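Local structure of putative uncharacterized protein (Caulobacter crescentus, 4KWY) at residues A[44-49]-A[124-129]. The protein is a putative LptE-family lipoprotein that probably takes part in lipopolysaccharide assembly at the outer membrane. Sequence-based numbering, arbitrary orientation.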
loop_
_atom_site.group_PDB
_atom_site.type_symbol
_atom_site.label_atom_id
_atom_site.label_comp_id
_atom_site.label_asym_id
_atom_site.label_seq_id
_atom_site.Cartn_x
_atom_site.Cartn_y
_atom_site.Cartn_z
ATOM N N TYR A 44 11.925 -11.164 4.823
ATOM C CA TYR A 44 11.983 -10.165 3.768
ATOM C C TYR A 44 11.700 -8.788 4.289
ATOM O O TYR A 44 10.902 -8.621 5.221
ATOM C CB TYR A 44 10.957 -10.459 2.647
ATOM C CG TYR A 44 11.124 -11.799 1.980
ATOM C CD1 TYR A 44 12.114 -12.007 1.021
ATOM C CD2 TYR A 44 10.296 -12.868 2.309
ATOM C CE1 TYR A 44 12.287 -13.251 0.415
ATOM C CE2 TYR A 44 10.453 -14.116 1.707
ATOM C CZ TYR A 44 11.450 -14.301 0.760
ATOM O OH TYR A 44 11.627 -15.538 0.191
ATOM N N LYS A 45 12.305 -7.779 3.627
ATOM C CA LYS A 45 12.053 -6.367 3.903
ATOM C C LYS A 45 11.380 -5.781 2.685
ATOM O O LYS A 45 11.931 -5.834 1.589
ATOM C CB LYS A 45 13.325 -5.603 4.287
ATOM C CG LYS A 45 13.933 -6.045 5.616
ATOM C CD LYS A 45 13.310 -5.338 6.820
ATOM C CE LYS A 45 13.946 -5.787 8.115
ATOM N NZ LYS A 45 14.223 -4.644 9.027
ATOM N N LEU A 46 10.145 -5.321 2.844
ATOM C CA LEU A 46 9.431 -4.712 1.738
ATOM C C LEU A 46 9.517 -3.199 1.881
ATOM O O LEU A 46 8.911 -2.636 2.793
ATOM C CB LEU A 46 7.963 -5.204 1.650
ATOM C CG LEU A 46 7.101 -4.554 0.561
ATOM C CD1 LEU A 46 7.633 -4.853 -0.814
ATOM C CD2 LEU A 46 5.659 -4.995 0.674
ATOM N N TYR A 47 10.247 -2.547 0.954
ATOM C CA TYR A 47 10.435 -1.092 0.926
ATOM C C TYR A 47 9.430 -0.426 0.038
ATOM O O TYR A 47 9.401 -0.709 -1.158
ATOM C CB TYR A 47 11.833 -0.746 0.441
ATOM C CG TYR A 47 12.814 -0.749 1.560
ATOM C CD1 TYR A 47 13.503 -1.907 1.901
ATOM C CD2 TYR A 47 13.103 0.419 2.260
ATOM C CE1 TYR A 47 14.486 -1.894 2.887
ATOM C CE2 TYR A 47 14.053 0.435 3.272
ATOM C CZ TYR A 47 14.738 -0.726 3.588
ATOM O OH TYR A 47 15.655 -0.700 4.611
ATOM N N LEU A 48 8.646 0.494 0.603
ATOM C CA LEU A 48 7.626 1.193 -0.157
ATOM C C LEU A 48 8.057 2.601 -0.492
ATOM O O LEU A 48 8.494 3.312 0.403
ATOM C CB LEU A 48 6.323 1.251 0.643
ATOM C CG LEU A 48 5.730 -0.035 1.151
ATOM C CD1 LEU A 48 4.558 0.292 2.032
ATOM C CD2 LEU A 48 5.279 -0.927 0.002
ATOM N N SER A 49 7.927 3.011 -1.773
ATOM C CA SER A 49 8.223 4.391 -2.193
ATOM C C SER A 49 6.963 5.001 -2.772
ATOM O O SER A 49 6.652 4.847 -3.958
ATOM C CB SER A 49 9.381 4.462 -3.179
ATOM O OG SER A 49 10.528 3.934 -2.552
ATOM N N ARG A 124 -3.802 -4.623 -1.448
ATOM C CA ARG A 124 -4.420 -5.798 -2.039
ATOM C C ARG A 124 -3.677 -6.229 -3.318
ATOM O O ARG A 124 -3.397 -7.408 -3.468
ATOM C CB ARG A 124 -5.901 -5.493 -2.332
ATOM C CG ARG A 124 -6.718 -6.672 -2.810
ATOM C CD ARG A 124 -8.101 -6.214 -3.211
ATOM N NE ARG A 124 -8.919 -7.296 -3.773
ATOM C CZ ARG A 124 -10.140 -7.605 -3.344
ATOM N NH1 ARG A 124 -10.685 -6.938 -2.334
ATOM N NH2 ARG A 124 -10.833 -8.568 -3.936
ATOM N N LYS A 125 -3.340 -5.280 -4.210
ATOM C CA LYS A 125 -2.604 -5.524 -5.467
ATOM C C LYS A 125 -1.168 -6.045 -5.212
ATOM O O LYS A 125 -0.735 -6.963 -5.893
ATOM C CB LYS A 125 -2.552 -4.239 -6.307
ATOM C CG LYS A 125 -3.812 -3.974 -7.093
ATOM C CD LYS A 125 -3.764 -2.623 -7.732
ATOM C CE LYS A 125 -3.783 -2.710 -9.233
ATOM N NZ LYS A 125 -3.925 -1.364 -9.858
ATOM N N ILE A 126 -0.445 -5.450 -4.251
ATOM C CA ILE A 126 0.907 -5.846 -3.865
ATOM C C ILE A 126 0.892 -7.272 -3.196
ATOM O O ILE A 126 1.737 -8.111 -3.530
ATOM C CB ILE A 126 1.532 -4.767 -2.930
ATOM C CG1 ILE A 126 1.738 -3.441 -3.678
ATOM C CG2 ILE A 126 2.867 -5.271 -2.299
ATOM C CD1 ILE A 126 2.128 -2.264 -2.755
ATOM N N GLN A 127 -0.086 -7.523 -2.269
ATOM C CA GLN A 127 -0.257 -8.772 -1.511
ATOM C C GLN A 127 -0.486 -9.916 -2.442
ATOM O O GLN A 127 0.044 -10.980 -2.192
ATOM C CB GLN A 127 -1.424 -8.662 -0.510
ATOM C CG GLN A 127 -1.559 -9.839 0.465
ATOM C CD GLN A 127 -2.830 -10.623 0.245
ATOM O OE1 GLN A 127 -3.933 -10.177 0.576
ATOM N NE2 GLN A 127 -2.703 -11.814 -0.315
ATOM N N LEU A 128 -1.276 -9.705 -3.500
ATOM C CA LEU A 128 -1.585 -10.683 -4.538
ATOM C C LEU A 128 -0.328 -10.955 -5.362
ATOM O O LEU A 128 -0.034 -12.106 -5.648
ATOM C CB LEU A 128 -2.751 -10.158 -5.417
ATOM C CG LEU A 128 -2.943 -10.814 -6.803
ATOM C CD1 LEU A 128 -3.622 -12.174 -6.691
ATOM C CD2 LEU A 128 -3.688 -9.907 -7.766
ATOM N N ASP A 129 0.425 -9.904 -5.701
ATOM C CA ASP A 129 1.683 -9.985 -6.453
ATOM C C ASP A 129 2.777 -10.769 -5.651
ATOM O O ASP A 129 3.454 -11.634 -6.214
ATOM C CB ASP A 129 2.147 -8.572 -6.792
ATOM C CG ASP A 129 3.305 -8.478 -7.743
ATOM O OD1 ASP A 129 4.423 -8.876 -7.351
ATOM O OD2 ASP A 129 3.117 -7.922 -8.845
#
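L46 in segment 44-49, on strand 44-50, and I126 in segment 124-129, on helix 104-135, are the residues whose CA atoms lie nearest each other, 10.3 Å apart. No hydrogen bond crosses this gap, which is bridged by side chains alone: a helix packed on a sheet through a few aliphatic residues. Both L46 and I126 direct their CB atoms at the other segment. With CG of L46 anti to the backbone N (chi1 177°), the leucine reaches out from the strand, and its CD2 methyl lies 4.1 Å from CG2 of I126. The isoleucine divides its two branches between two leucines. While its CG2 methyl meets L46, the longer arm, extended at chi2 170°, carries CD1 to L48, whose CD2 is 4.4 Å away. The CB of L48 points across the line to the helix, and it is the CD2 branch that reaches I126. The alternation of a strand accounts for the pairing, since L46 and L48 share its inner face and the intervening Y47 faces elsewhere. All three touching residues are buried, yet the contact is light, with 84 Å² of surface removed in total. Other parts of the fold complete this core: L30 of helix 21-34 touches all three side chains, L26 adds to L48, and W76 of strand 67-80 lies against L46 and I126. Through I126, helix 104-135 thus meets both the mixed sheet and helix 21-34.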